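Local structure of putative tetrapyrrole (Corrin/porphyrin) methylase (Bacteroides fragilis, 3FFY) at residues Gly24-Pro27 with Gly31-Thr34; Gln61-Phe66 with Gly88-Leu93; Glu84-Thr89 with Ile94-Ala99. The protein probably catalyses S-adenosylmethionine-dependent 2'-O-methylation of a cytidine ribose in 16S rRNA, and is represented here by its C-terminal part. One frame throughout, in Å; residues are numbered along the deposited sequence. Where two conformers were deposited one is given.

Interaction 1. Residues Gly24-Pro27 with Gly31-Thr34. With SO4 (sulfate ion), chain B.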
ATOM      1  N   GLY A  24       5.361 -18.273  -4.800  1.00 34.82           N
ATOM      2  CA  GLY A  24       4.242 -18.640  -5.686  1.00 34.59           C
ATOM      3  C   GLY A  24       3.080 -19.200  -4.883  1.00 34.21           C
ATOM      4  O   GLY A  24       2.722 -18.672  -3.854  1.00 33.72           O
ATOM      5  N   PHE A  25       2.520 -20.300  -5.351  1.00 34.16           N
ATOM      6  CA  PHE A  25       1.393 -20.948  -4.716  1.00 34.51           C
ATOM      7  C   PHE A  25       1.910 -22.061  -3.855  1.00 34.10           C
ATOM      8  O   PHE A  25       2.770 -22.830  -4.284  1.00 34.24           O
ATOM      9  CB  PHE A  25       0.514 -21.558  -5.791  1.00 35.14           C
ATOM     10  CG  PHE A  25      -0.169 -20.529  -6.639  1.00 38.38           C
ATOM     11  CD1 PHE A  25      -1.377 -19.953  -6.213  1.00 42.81           C
ATOM     12  CD2 PHE A  25       0.381 -20.121  -7.835  1.00 41.08           C
ATOM     13  CE1 PHE A  25      -2.015 -19.000  -6.980  1.00 42.48           C
ATOM     14  CE2 PHE A  25      -0.257 -19.170  -8.613  1.00 42.64           C
ATOM     15  CZ  PHE A  25      -1.453 -18.602  -8.173  1.00 42.10           C
ATOM     16  N   LEU A  26       1.389 -22.167  -2.648  1.00 33.52           N
ATOM     17  CA  LEU A  26       1.650 -23.329  -1.803  1.00 33.59           C
ATOM     18  C   LEU A  26       1.063 -24.580  -2.412  1.00 34.23           C
ATOM     19  O   LEU A  26       0.028 -24.553  -3.109  1.00 35.25           O
ATOM     20  CB  LEU A  26       1.006 -23.146  -0.451  1.00 33.68           C
ATOM     21  CG  LEU A  26       1.730 -22.346   0.606  1.00 33.20           C
ATOM     22  CD1 LEU A  26       0.643 -21.953   1.620  1.00 36.20           C
ATOM     23  CD2 LEU A  26       2.780 -23.229   1.289  1.00 32.50           C
ATOM     24  N   PRO A  27       1.718 -25.699  -2.173  1.00 34.57           N
ATOM     25  CA  PRO A  27       1.091 -26.945  -2.495  1.00 35.09           C
ATOM     26  C   PRO A  27      -0.242 -27.050  -1.774  1.00 36.30           C
ATOM     27  O   PRO A  27      -0.336 -26.666  -0.613  1.00 35.21           O
ATOM     28  CB  PRO A  27       2.070 -27.970  -1.943  1.00 35.50           C
ATOM     29  CG  PRO A  27       3.380 -27.276  -1.927  1.00 34.58           C
ATOM     30  CD  PRO A  27       3.064 -25.864  -1.613  1.00 34.91           C
ATOM     31  N   GLY A  31       3.183 -32.252  -0.225  1.00 37.13           N
ATOM     32  CA  GLY A  31       4.297 -31.311  -0.250  1.00 36.13           C
ATOM     33  C   GLY A  31       4.067 -30.029   0.539  1.00 35.68           C
ATOM     34  O   GLY A  31       4.995 -29.248   0.698  1.00 36.26           O
ATOM     35  N   ARG A  32       2.851 -29.811   1.045  1.00 34.49           N
ATOM     36  CA  ARG A  32       2.485 -28.516   1.657  1.00 33.72           C
ATOM     37  C   ARG A  32       3.086 -28.272   3.017  1.00 33.16           C
ATOM     38  O   ARG A  32       3.654 -27.205   3.260  1.00 31.68           O
ATOM     39  CB  ARG A  32       0.986 -28.414   1.791  1.00 33.41           C
ATOM     40  CG  ARG A  32       0.522 -27.111   2.388  1.00 33.36           C
ATOM     41  CD  ARG A  32      -0.968 -27.186   2.548  1.00 32.83           C
ATOM     42  NE  ARG A  32      -1.517 -25.931   3.016  1.00 32.43           N
ATOM     43  CZ  ARG A  32      -1.926 -24.923   2.255  1.00 32.98           C
ATOM     44  NH1 ARG A  32      -1.861 -24.978   0.943  1.00 30.79           N
ATOM     45  NH2 ARG A  32      -2.420 -23.834   2.840  1.00 35.57           N
HETATM   46  N   MSE A  33       2.906 -29.246   3.912  1.00 33.74           N
HETATM   47  CA  MSE A  33       3.517 -29.189   5.243  1.00 34.41           C
HETATM   48  C   MSE A  33       5.035 -29.132   5.114  1.00 34.31           C
HETATM   49  O   MSE A  33       5.683 -28.327   5.787  1.00 34.08           O
HETATM   50  CB  MSE A  33       3.095 -30.356   6.124  1.00 35.01           C
HETATM   51  CG  MSE A  33       1.578 -30.477   6.272  1.00 38.10           C
HETATM   52 SE   MSE A  33       0.570 -28.801   6.610  0.55 47.99          SE
HETATM   53  CE  MSE A  33       0.427 -28.752   8.599  1.00 42.73           C
ATOM     54  N   THR A  34       5.600 -29.931   4.210  1.00 33.93           N
ATOM     55  CA  THR A  34       7.030 -29.843   3.936  1.00 33.68           C
ATOM     56  C   THR A  34       7.478 -28.446   3.533  1.00 33.77           C
ATOM     57  O   THR A  34       8.406 -27.920   4.114  1.00 34.34           O
ATOM     58  CB  THR A  34       7.423 -30.794   2.840  1.00 33.91           C
ATOM     59  OG1 THR A  34       6.975 -32.103   3.207  1.00 33.79           O
ATOM     60  CG2 THR A  34       8.956 -30.779   2.643  1.00 33.60           C
TER
HETATM   61  S   SO4 B 225       3.318 -33.109   3.155  0.80 49.59           S
HETATM   62  O1  SO4 B 225       2.218 -32.050   3.314  0.80 49.87           O
HETATM   63  O2  SO4 B 225       3.177 -33.831   1.818  0.80 45.43           O
HETATM   64  O3  SO4 B 225       3.401 -33.852   4.462  0.80 49.16           O
HETATM   65  O4  SO4 B 225       4.709 -32.452   3.105  0.80 45.59           O
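R32 swings its CG to the far side from the backbone N (chi1 -179°) and stays extended to NE, so its chain runs back from the first turn of helix 32-38 past the carbonyl of P27. At its end, R32 NH1 donates to P27 O over 2.8 Å with an N-H...O angle of 153°. The acceptor lies close to the guanidinium plane, at its edge, while the donor is tilted out of the carbonyl plane. L26 crosses this arm at about a right angle. Its branched end lays CD1 over one face of the guanidinium, 3.8 Å from R32 NH2, while the N-H groups point outward at the edge. The rigid ring of P27 packs against the helix start, CB 3.6 Å from R32 N and CG 3.7 Å from G31 O, and its carbonyl stays available to R32.

G31 occupies the N-cap position with positive phi, a backbone shape that favours glycine. A sulfate, probably from the crystallisation liquor, accepts hydrogen bonds from three backbone N-H groups here: G31 N to O2 (2.6 Å, 170°), M33 N to O1 and T34 N to O4.

R32 NE and NH2 are hydrogen-bonded to Q61 OE1 and T58 OG1 of helix 55-66. These bonds fix the guanidinium's rotation, while the helix start, rich in N-H donors, would probably favour anions.

Interaction 2. Residues Gln61-Phe66 with Gly88-Leu93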
ATOM      1  N   GLN A  61      -2.382 -21.367   8.935  1.00 28.97           N
ATOM      2  CA  GLN A  61      -1.202 -22.225   9.008  1.00 28.94           C
ATOM      3  C   GLN A  61       0.088 -21.406   9.097  1.00 28.90           C
ATOM      4  O   GLN A  61       1.036 -21.817   9.756  1.00 29.44           O
ATOM      5  CB  GLN A  61      -1.179 -23.173   7.816  1.00 29.34           C
ATOM      6  CG  GLN A  61      -2.401 -24.077   7.812  1.00 28.42           C
ATOM      7  CD  GLN A  61      -2.339 -25.147   6.734  1.00 29.16           C
ATOM      8  OE1 GLN A  61      -2.301 -24.848   5.540  1.00 25.52           O
ATOM      9  NE2 GLN A  61      -2.324 -26.404   7.156  1.00 29.32           N
ATOM     10  N   PHE A  62       0.143 -20.279   8.399  1.00 28.56           N
ATOM     11  CA  PHE A  62       1.246 -19.341   8.561  1.00 28.81           C
ATOM     12  C   PHE A  62       1.402 -18.968  10.058  1.00 28.93           C
ATOM     13  O   PHE A  62       2.536 -18.944  10.608  1.00 27.95           O
ATOM     14  CB  PHE A  62       1.020 -18.071   7.701  1.00 28.55           C
ATOM     15  CG  PHE A  62       1.397 -18.208   6.227  1.00 29.53           C
ATOM     16  CD1 PHE A  62       1.724 -19.435   5.652  1.00 29.93           C
ATOM     17  CD2 PHE A  62       1.395 -17.078   5.397  1.00 27.73           C
ATOM     18  CE1 PHE A  62       2.070 -19.515   4.333  1.00 30.11           C
ATOM     19  CE2 PHE A  62       1.748 -17.167   4.102  1.00 27.58           C
ATOM     20  CZ  PHE A  62       2.070 -18.366   3.547  1.00 28.53           C
ATOM     21  N   ALA A  63       0.281 -18.675  10.737  1.00 28.90           N
ATOM     22  CA  ALA A  63       0.347 -18.351  12.179  1.00 28.71           C
ATOM     23  C   ALA A  63       0.884 -19.544  12.936  1.00 29.51           C
ATOM     24  O   ALA A  63       1.686 -19.406  13.855  1.00 28.85           O
ATOM     25  CB  ALA A  63      -1.047 -17.952  12.742  1.00 27.42           C
ATOM     26  N   GLU A  64       0.437 -20.738  12.572  1.00 30.68           N
ATOM     27  CA  GLU A  64       0.907 -21.917  13.304  1.00 30.92           C
ATOM     28  C   GLU A  64       2.419 -22.095  13.126  1.00 31.52           C
ATOM     29  O   GLU A  64       3.119 -22.347  14.090  1.00 31.63           O
ATOM     30  CB  GLU A  64       0.152 -23.157  12.866  1.00 30.78           C
ATOM     31  CG  GLU A  64      -1.318 -23.123  13.173  1.00 31.60           C
ATOM     32  CD  GLU A  64      -2.029 -24.319  12.599  1.00 33.54           C
ATOM     33  OE1 GLU A  64      -1.441 -25.034  11.779  1.00 37.00           O
ATOM     34  OE2 GLU A  64      -3.173 -24.578  12.955  1.00 36.53           O
ATOM     35  N   TYR A  65       2.923 -21.932  11.899  1.00 32.08           N
ATOM     36  CA  TYR A  65       4.362 -22.157  11.576  1.00 32.19           C
ATOM     37  C   TYR A  65       5.294 -20.964  11.849  1.00 31.99           C
ATOM     38  O   TYR A  65       6.452 -21.155  12.218  1.00 32.62           O
ATOM     39  CB  TYR A  65       4.528 -22.545  10.091  1.00 32.80           C
ATOM     40  CG  TYR A  65       4.235 -23.981   9.803  1.00 33.81           C
ATOM     41  CD1 TYR A  65       2.930 -24.437   9.670  1.00 34.93           C
ATOM     42  CD2 TYR A  65       5.279 -24.912   9.717  1.00 37.88           C
ATOM     43  CE1 TYR A  65       2.667 -25.779   9.434  1.00 36.32           C
ATOM     44  CE2 TYR A  65       5.028 -26.272   9.474  1.00 36.95           C
ATOM     45  CZ  TYR A  65       3.729 -26.693   9.330  1.00 36.48           C
ATOM     46  OH  TYR A  65       3.505 -28.014   9.082  1.00 39.42           O
ATOM     47  N   PHE A  66       4.814 -19.748  11.642  1.00 30.64           N
ATOM     48  CA  PHE A  66       5.661 -18.585  11.794  1.00 30.73           C
ATOM     49  C   PHE A  66       5.351 -17.780  13.037  1.00 30.00           C
ATOM     50  O   PHE A  66       6.148 -16.913  13.422  1.00 30.53           O
ATOM     51  CB  PHE A  66       5.546 -17.705  10.556  1.00 30.75           C
ATOM     52  CG  PHE A  66       5.822 -18.446   9.303  1.00 33.30           C
ATOM     53  CD1 PHE A  66       7.090 -18.960   9.057  1.00 38.07           C
ATOM     54  CD2 PHE A  66       4.814 -18.715   8.406  1.00 34.89           C
ATOM     55  CE1 PHE A  66       7.340 -19.695   7.908  1.00 38.78           C
ATOM     56  CE2 PHE A  66       5.052 -19.462   7.253  1.00 36.08           C
ATOM     57  CZ  PHE A  66       6.310 -19.942   7.004  1.00 37.63           C
ATOM     58  N   GLY A  88      -0.863  -6.203   8.933  1.00 30.91           N
ATOM     59  CA  GLY A  88      -0.775  -6.286  10.361  1.00 29.93           C
ATOM     60  C   GLY A  88      -0.090  -7.584  10.741  1.00 29.45           C
ATOM     61  O   GLY A  88       0.689  -8.135   9.974  1.00 29.28           O
ATOM     62  N   THR A  89      -0.373  -8.055  11.934  1.00 28.64           N
ATOM     63  CA  THR A  89       0.103  -9.363  12.347  1.00 28.61           C
ATOM     64  C   THR A  89      -0.765 -10.432  11.653  1.00 28.84           C
ATOM     65  O   THR A  89      -1.891 -10.148  11.147  1.00 26.89           O
ATOM     66  CB  THR A  89       0.026  -9.515  13.820  1.00 28.80           C
ATOM     67  OG1 THR A  89      -1.355  -9.554  14.210  1.00 28.52           O
ATOM     68  CG2 THR A  89       0.766  -8.338  14.591  1.00 30.09           C
ATOM     69  N   LEU A  90      -0.239 -11.656  11.593  1.00 27.76           N
ATOM     70  CA  LEU A  90      -1.032 -12.769  11.090  1.00 27.67           C
ATOM     71  C   LEU A  90      -2.374 -12.883  11.884  1.00 28.10           C
ATOM     72  O   LEU A  90      -3.434 -13.136  11.314  1.00 27.34           O
ATOM     73  CB  LEU A  90      -0.235 -14.093  11.163  1.00 27.91           C
ATOM     74  CG  LEU A  90       0.779 -14.350  10.041  1.00 27.42           C
ATOM     75  CD1 LEU A  90       1.649 -15.640  10.373  1.00 26.54           C
ATOM     76  CD2 LEU A  90       0.083 -14.459   8.700  1.00 26.72           C
ATOM     77  N   SER A  91      -2.290 -12.699  13.178  1.00 27.96           N
ATOM     78  CA  SER A  91      -3.453 -12.714  14.057  1.00 29.86           C
ATOM     79  C   SER A  91      -4.537 -11.682  13.635  1.00 29.34           C
ATOM     80  O   SER A  91      -5.708 -12.009  13.498  1.00 29.55           O
ATOM     81  CB  SER A  91      -2.996 -12.440  15.497  1.00 29.64           C
ATOM     82  OG  SER A  91      -4.078 -12.589  16.381  1.00 30.95           O
ATOM     83  N   GLU A  92      -4.120 -10.449  13.430  1.00 29.33           N
ATOM     84  CA  GLU A  92      -5.003  -9.407  12.907  1.00 28.92           C
ATOM     85  C   GLU A  92      -5.598  -9.768  11.539  1.00 27.98           C
ATOM     86  O   GLU A  92      -6.809  -9.573  11.323  1.00 27.44           O
ATOM     87  CB  GLU A  92      -4.255  -8.092  12.798  1.00 28.48           C
ATOM     88  CG  GLU A  92      -3.961  -7.470  14.128  1.00 31.08           C
ATOM     89  CD  GLU A  92      -2.999  -6.274  14.036  1.00 33.69           C
ATOM     90  OE1 GLU A  92      -2.104  -6.224  13.182  1.00 35.37           O
ATOM     91  OE2 GLU A  92      -3.117  -5.371  14.861  1.00 37.75           O
ATOM     92  N   LEU A  93      -4.800 -10.320  10.637  1.00 26.77           N
ATOM     93  CA  LEU A  93      -5.352 -10.686   9.339  1.00 27.45           C
ATOM     94  C   LEU A  93      -6.310 -11.894   9.431  1.00 27.79           C
ATOM     95  O   LEU A  93      -7.218 -11.986   8.669  1.00 28.76           O
ATOM     96  CB  LEU A  93      -4.271 -10.929   8.304  1.00 28.21           C
ATOM     97  CG  LEU A  93      -3.885  -9.685   7.415  1.00 27.65           C
ATOM     98  CD1 LEU A  93      -3.224  -8.557   8.287  1.00 28.30           C
ATOM     99  CD2 LEU A  93      -3.033 -10.116   6.343  1.00 30.36           C
TER
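The apolar contact between L90 and the helix carrying F62 and A63 rests on one branched side chain. Its CG, set opposite the carbonyl carbon (chi1 -80°), sends both methyls across to that helix. L90 CD1 lies against the backbone joining those two residues, 3.4 Å from F62 C and 3.3 Å from A63 N, and it also meets F62 CB at 3.7 Å. The other methyl, CD2, approaches F62 at the edge of its ring, near the ring plane. A63 suits the closest approach of the backbones: its short CB sits 4.2 Å from L90 CB. F66, a turn further on, adds a looser touch of its CB to L90 CD1.

The side-chain hydrogen bonds lie within 88-93. T89 and E92 form a capping box: E92 N donates to T89 OG1 at 3.0 Å, and T89 N to E92 OE1 at 2.8 Å. Threonine and glutamate thereby satisfy amides at the start of L90's helix.

F62 and F66 reach strand 106-110, and F62 also meets F48 and L36, while L90 packs on V72 of strand 71-77. Helices 55-66 and 90-99 thus both lie on the sheet, with helix 32-38 on the other flank of helix 55-66.

Interaction 3. Residues Glu84-Thr89 with Ile94-Ala99. With SO4 (sulfate ion), chain C.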
ATOM      1  N   GLU A  84      -5.294  -2.638  -3.181  1.00 30.74           N
ATOM      2  CA  GLU A  84      -6.022  -2.679  -1.954  1.00 32.65           C
ATOM      3  C   GLU A  84      -5.230  -3.593  -1.024  1.00 31.90           C
ATOM      4  O   GLU A  84      -4.831  -4.681  -1.438  1.00 32.36           O
ATOM      5  CB  GLU A  84      -7.329  -3.316  -2.276  1.00 34.57           C
ATOM      6  CG  GLU A  84      -8.428  -2.879  -1.444  1.00 41.79           C
ATOM      7  CD  GLU A  84      -9.673  -3.677  -1.742  1.00 49.07           C
ATOM      8  OE1 GLU A  84      -9.571  -4.633  -2.575  1.00 54.27           O
ATOM      9  OE2 GLU A  84     -10.738  -3.336  -1.161  1.00 56.15           O
ATOM     10  N   THR A  85      -4.986  -3.169   0.206  1.00 30.46           N
ATOM     11  CA  THR A  85      -4.072  -3.885   1.064  1.00 30.80           C
ATOM     12  C   THR A  85      -4.560  -3.971   2.495  1.00 30.59           C
ATOM     13  O   THR A  85      -5.140  -3.007   3.029  1.00 30.27           O
ATOM     14  CB  THR A  85      -2.667  -3.239   1.000  1.00 30.13           C
ATOM     15  OG1 THR A  85      -2.190  -3.373  -0.328  1.00 30.96           O
ATOM     16  CG2 THR A  85      -1.658  -3.912   1.923  1.00 32.02           C
ATOM     17  N   VAL A  86      -4.359  -5.159   3.088  1.00 30.38           N
ATOM     18  CA  VAL A  86      -4.603  -5.425   4.535  1.00 29.44           C
ATOM     19  C   VAL A  86      -3.292  -5.845   5.157  1.00 30.80           C
ATOM     20  O   VAL A  86      -2.665  -6.818   4.683  1.00 30.89           O
ATOM     21  CB  VAL A  86      -5.700  -6.473   4.786  1.00 28.68           C
ATOM     22  CG1 VAL A  86      -5.940  -6.636   6.303  1.00 26.23           C
ATOM     23  CG2 VAL A  86      -7.068  -6.038   4.035  1.00 27.30           C
ATOM     24  N   ARG A  87      -2.821  -5.084   6.146  1.00 31.89           N
ATOM     25  CA  ARG A  87      -1.520  -5.374   6.784  0.60 33.71           C
ATOM     26  C   ARG A  87      -1.598  -5.307   8.288  1.00 32.29           C
ATOM     27  O   ARG A  87      -2.307  -4.470   8.840  1.00 33.18           O
ATOM     28  CB  ARG A  87      -0.345  -4.500   6.226  0.60 34.47           C
ATOM     29  CG  ARG A  87      -0.695  -3.122   5.677  0.60 38.96           C
ATOM     30  CD  ARG A  87       0.565  -2.324   5.259  0.60 41.41           C
ATOM     31  NE  ARG A  87       1.336  -1.893   6.429  0.60 44.73           N
ATOM     32  CZ  ARG A  87       1.170  -0.745   7.100  0.60 48.92           C
ATOM     33  NH1 ARG A  87       0.259   0.163   6.732  0.60 51.00           N
ATOM     34  NH2 ARG A  87       1.932  -0.495   8.159  0.60 50.01           N
ATOM     35  N   GLY A  88      -0.863  -6.203   8.933  1.00 30.91           N
ATOM     36  CA  GLY A  88      -0.775  -6.286  10.361  1.00 29.93           C
ATOM     37  C   GLY A  88      -0.090  -7.584  10.741  1.00 29.45           C
ATOM     38  O   GLY A  88       0.689  -8.135   9.974  1.00 29.28           O
ATOM     39  N   THR A  89      -0.373  -8.055  11.934  1.00 28.64           N
ATOM     40  CA  THR A  89       0.103  -9.363  12.347  1.00 28.61           C
ATOM     41  C   THR A  89      -0.765 -10.432  11.653  1.00 28.84           C
ATOM     42  O   THR A  89      -1.891 -10.148  11.147  1.00 26.89           O
ATOM     43  CB  THR A  89       0.026  -9.515  13.820  1.00 28.80           C
ATOM     44  OG1 THR A  89      -1.355  -9.554  14.210  1.00 28.52           O
ATOM     45  CG2 THR A  89       0.766  -8.338  14.591  1.00 30.09           C
ATOM     46  N   ILE A  94      -6.091 -12.831  10.344  1.00 27.82           N
ATOM     47  CA  ILE A  94      -6.977 -13.996  10.495  1.00 27.13           C
ATOM     48  C   ILE A  94      -8.337 -13.512  10.979  1.00 27.47           C
ATOM     49  O   ILE A  94      -9.396 -13.909  10.480  1.00 25.65           O
ATOM     50  CB  ILE A  94      -6.342 -15.027  11.494  1.00 27.66           C
ATOM     51  CG1 ILE A  94      -5.137 -15.753  10.811  1.00 26.87           C
ATOM     52  CG2 ILE A  94      -7.409 -16.024  11.923  1.00 26.58           C
ATOM     53  CD1 ILE A  94      -4.109 -16.384  11.707  1.00 24.00           C
ATOM     54  N   GLU A  95      -8.288 -12.607  11.934  1.00 27.92           N
ATOM     55  CA  GLU A  95      -9.518 -12.036  12.457  1.00 30.50           C
ATOM     56  C   GLU A  95     -10.236 -11.282  11.330  1.00 30.24           C
ATOM     57  O   GLU A  95     -11.443 -11.420  11.166  1.00 30.11           O
ATOM     58  CB  GLU A  95      -9.190 -11.103  13.618  1.00 31.26           C
ATOM     59  CG  GLU A  95     -10.299 -10.161  14.122  1.00 35.59           C
ATOM     60  CD  GLU A  95      -9.729  -9.208  15.207  1.00 40.65           C
ATOM     61  OE1 GLU A  95      -9.136  -8.150  14.832  1.00 47.49           O
ATOM     62  OE2 GLU A  95      -9.818  -9.522  16.408  1.00 38.46           O
ATOM     63  N   HIS A  96      -9.495 -10.493  10.562  1.00 29.77           N
ATOM     64  CA  HIS A  96     -10.085  -9.699   9.477  1.00 30.35           C
ATOM     65  C   HIS A  96     -10.736 -10.589   8.423  1.00 30.18           C
ATOM     66  O   HIS A  96     -11.879 -10.356   8.021  1.00 28.70           O
ATOM     67  CB  HIS A  96      -9.027  -8.796   8.808  1.00 30.69           C
ATOM     68  CG  HIS A  96      -9.564  -8.004   7.660  1.00 32.77           C
ATOM     69  ND1 HIS A  96     -10.250  -6.809   7.831  1.00 34.76           N
ATOM     70  CD2 HIS A  96      -9.585  -8.270   6.328  1.00 34.82           C
ATOM     71  CE1 HIS A  96     -10.619  -6.357   6.643  1.00 34.17           C
ATOM     72  NE2 HIS A  96     -10.230  -7.220   5.716  1.00 31.34           N
ATOM     73  N   PHE A  97     -10.016 -11.612   7.972  1.00 30.15           N
ATOM     74  CA  PHE A  97     -10.568 -12.482   6.942  1.00 30.62           C
ATOM     75  C   PHE A  97     -11.469 -13.596   7.432  1.00 31.49           C
ATOM     76  O   PHE A  97     -11.948 -14.414   6.602  1.00 31.58           O
ATOM     77  CB  PHE A  97      -9.471 -13.041   6.056  1.00 30.46           C
ATOM     78  CG  PHE A  97      -8.870 -12.015   5.187  1.00 30.70           C
ATOM     79  CD1 PHE A  97      -9.627 -11.445   4.184  1.00 30.07           C
ATOM     80  CD2 PHE A  97      -7.567 -11.542   5.427  1.00 28.30           C
ATOM     81  CE1 PHE A  97      -9.084 -10.445   3.361  1.00 32.69           C
ATOM     82  CE2 PHE A  97      -7.015 -10.545   4.629  1.00 31.42           C
ATOM     83  CZ  PHE A  97      -7.776  -9.995   3.579  1.00 32.34           C
ATOM     84  N   THR A  98     -11.697 -13.639   8.742  1.00 31.49           N
ATOM     85  CA  THR A  98     -12.804 -14.419   9.262  1.00 32.24           C
ATOM     86  C   THR A  98     -14.102 -13.616   9.108  1.00 34.15           C
ATOM     87  O   THR A  98     -15.104 -14.186   8.697  1.00 34.79           O
ATOM     88  CB  THR A  98     -12.599 -14.839  10.725  1.00 31.34           C
ATOM     89  OG1 THR A  98     -11.383 -15.560  10.809  1.00 27.93           O
ATOM     90  CG2 THR A  98     -13.760 -15.757  11.243  1.00 28.69           C
ATOM     91  N   ALA A  99     -14.093 -12.313   9.425  1.00 36.03           N
ATOM     92  CA  ALA A  99     -15.314 -11.467   9.323  1.00 37.67           C
ATOM     93  C   ALA A  99     -15.680 -11.166   7.880  1.00 39.41           C
ATOM     94  O   ALA A  99     -16.829 -11.008   7.566  1.00 40.21           O
ATOM     95  CB  ALA A  99     -15.161 -10.158  10.107  1.00 37.07           C
TER
HETATM   96  S   SO4 C 226     -10.721  -4.094  10.031  0.50 37.11           S
HETATM   97  O1  SO4 C 226     -12.157  -3.675  10.181  0.50 36.29           O
HETATM   98  O2  SO4 C 226     -10.399  -3.724   8.613  0.50 27.34           O
HETATM   99  O3  SO4 C 226     -10.611  -5.614  10.046  0.50 32.33           O
HETATM  100  O4  SO4 C 226     -10.002  -3.370  11.074  0.50 34.84           O
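An imidazole that carries a methyl on one face and a sulfate at its edge is the striking feature where V86 meets H96. V86 CG1 makes a CH-pi contact, 4.2 Å from the centroid of the H96 ring and 20° off its normal, with the methyl displaced toward the rim. In the ring plane, H96 ND1 donates to sulfate O3 at 2.5 Å, an almost straight bond of 175°. The imidazole thus offers a face to the methyl and an N-H at its edge, here used by the sulfate. In this crystal the anion would probably favour the protonated ring. S79 of the second subunit also holds this sulfate, again probably a crystallisation additive.

While CG1 lies over the H96 face, V86 CG2 bridges H96 NE2 (3.8 Å) and F97 CZ (4.0 Å). The two aromatic residues also meet each other, H96 CD2 standing 3.6 Å above the plane of the F97 ring, over its centre. With CG anti to its carbonyl carbon (chi1 -70°), F97 turns its ring toward the strand, where it also packs on V74. Valine's two methyls let one side chain meet both rings, and beta-branching suits an extended strand.

Strand 82-87 pairs antiparallel with a strand of the second subunit, continuing the sheet across the interface. Followed by helix 90-99 and then strand 106-110, parallel to it but one strand removed, it opens a beta-alpha-beta crossover within the C-terminal alpha/beta domain.

Overall arrangement
Following the chain from the N terminus, interaction 1 closes a short loop between strand 20-24 and helix 32-38. Interaction 2 opens later, on helix 55-66, and closes a much longer excursion in which strands 71-77 and 82-87 are laid down. Interaction 3 starts within that excursion and ends beyond it, so the two interleave; they share G88 and T89, and both use helix 90-99. Interaction 1 touches interaction 2 through helix 55-66, and interaction 2 touches interaction 3, whereas interactions 1 and 3 stay about 12 Å apart at their nearest atoms. Together they tie three helices to the sheet, from the loop after one outermost strand to the subunit interface at the other.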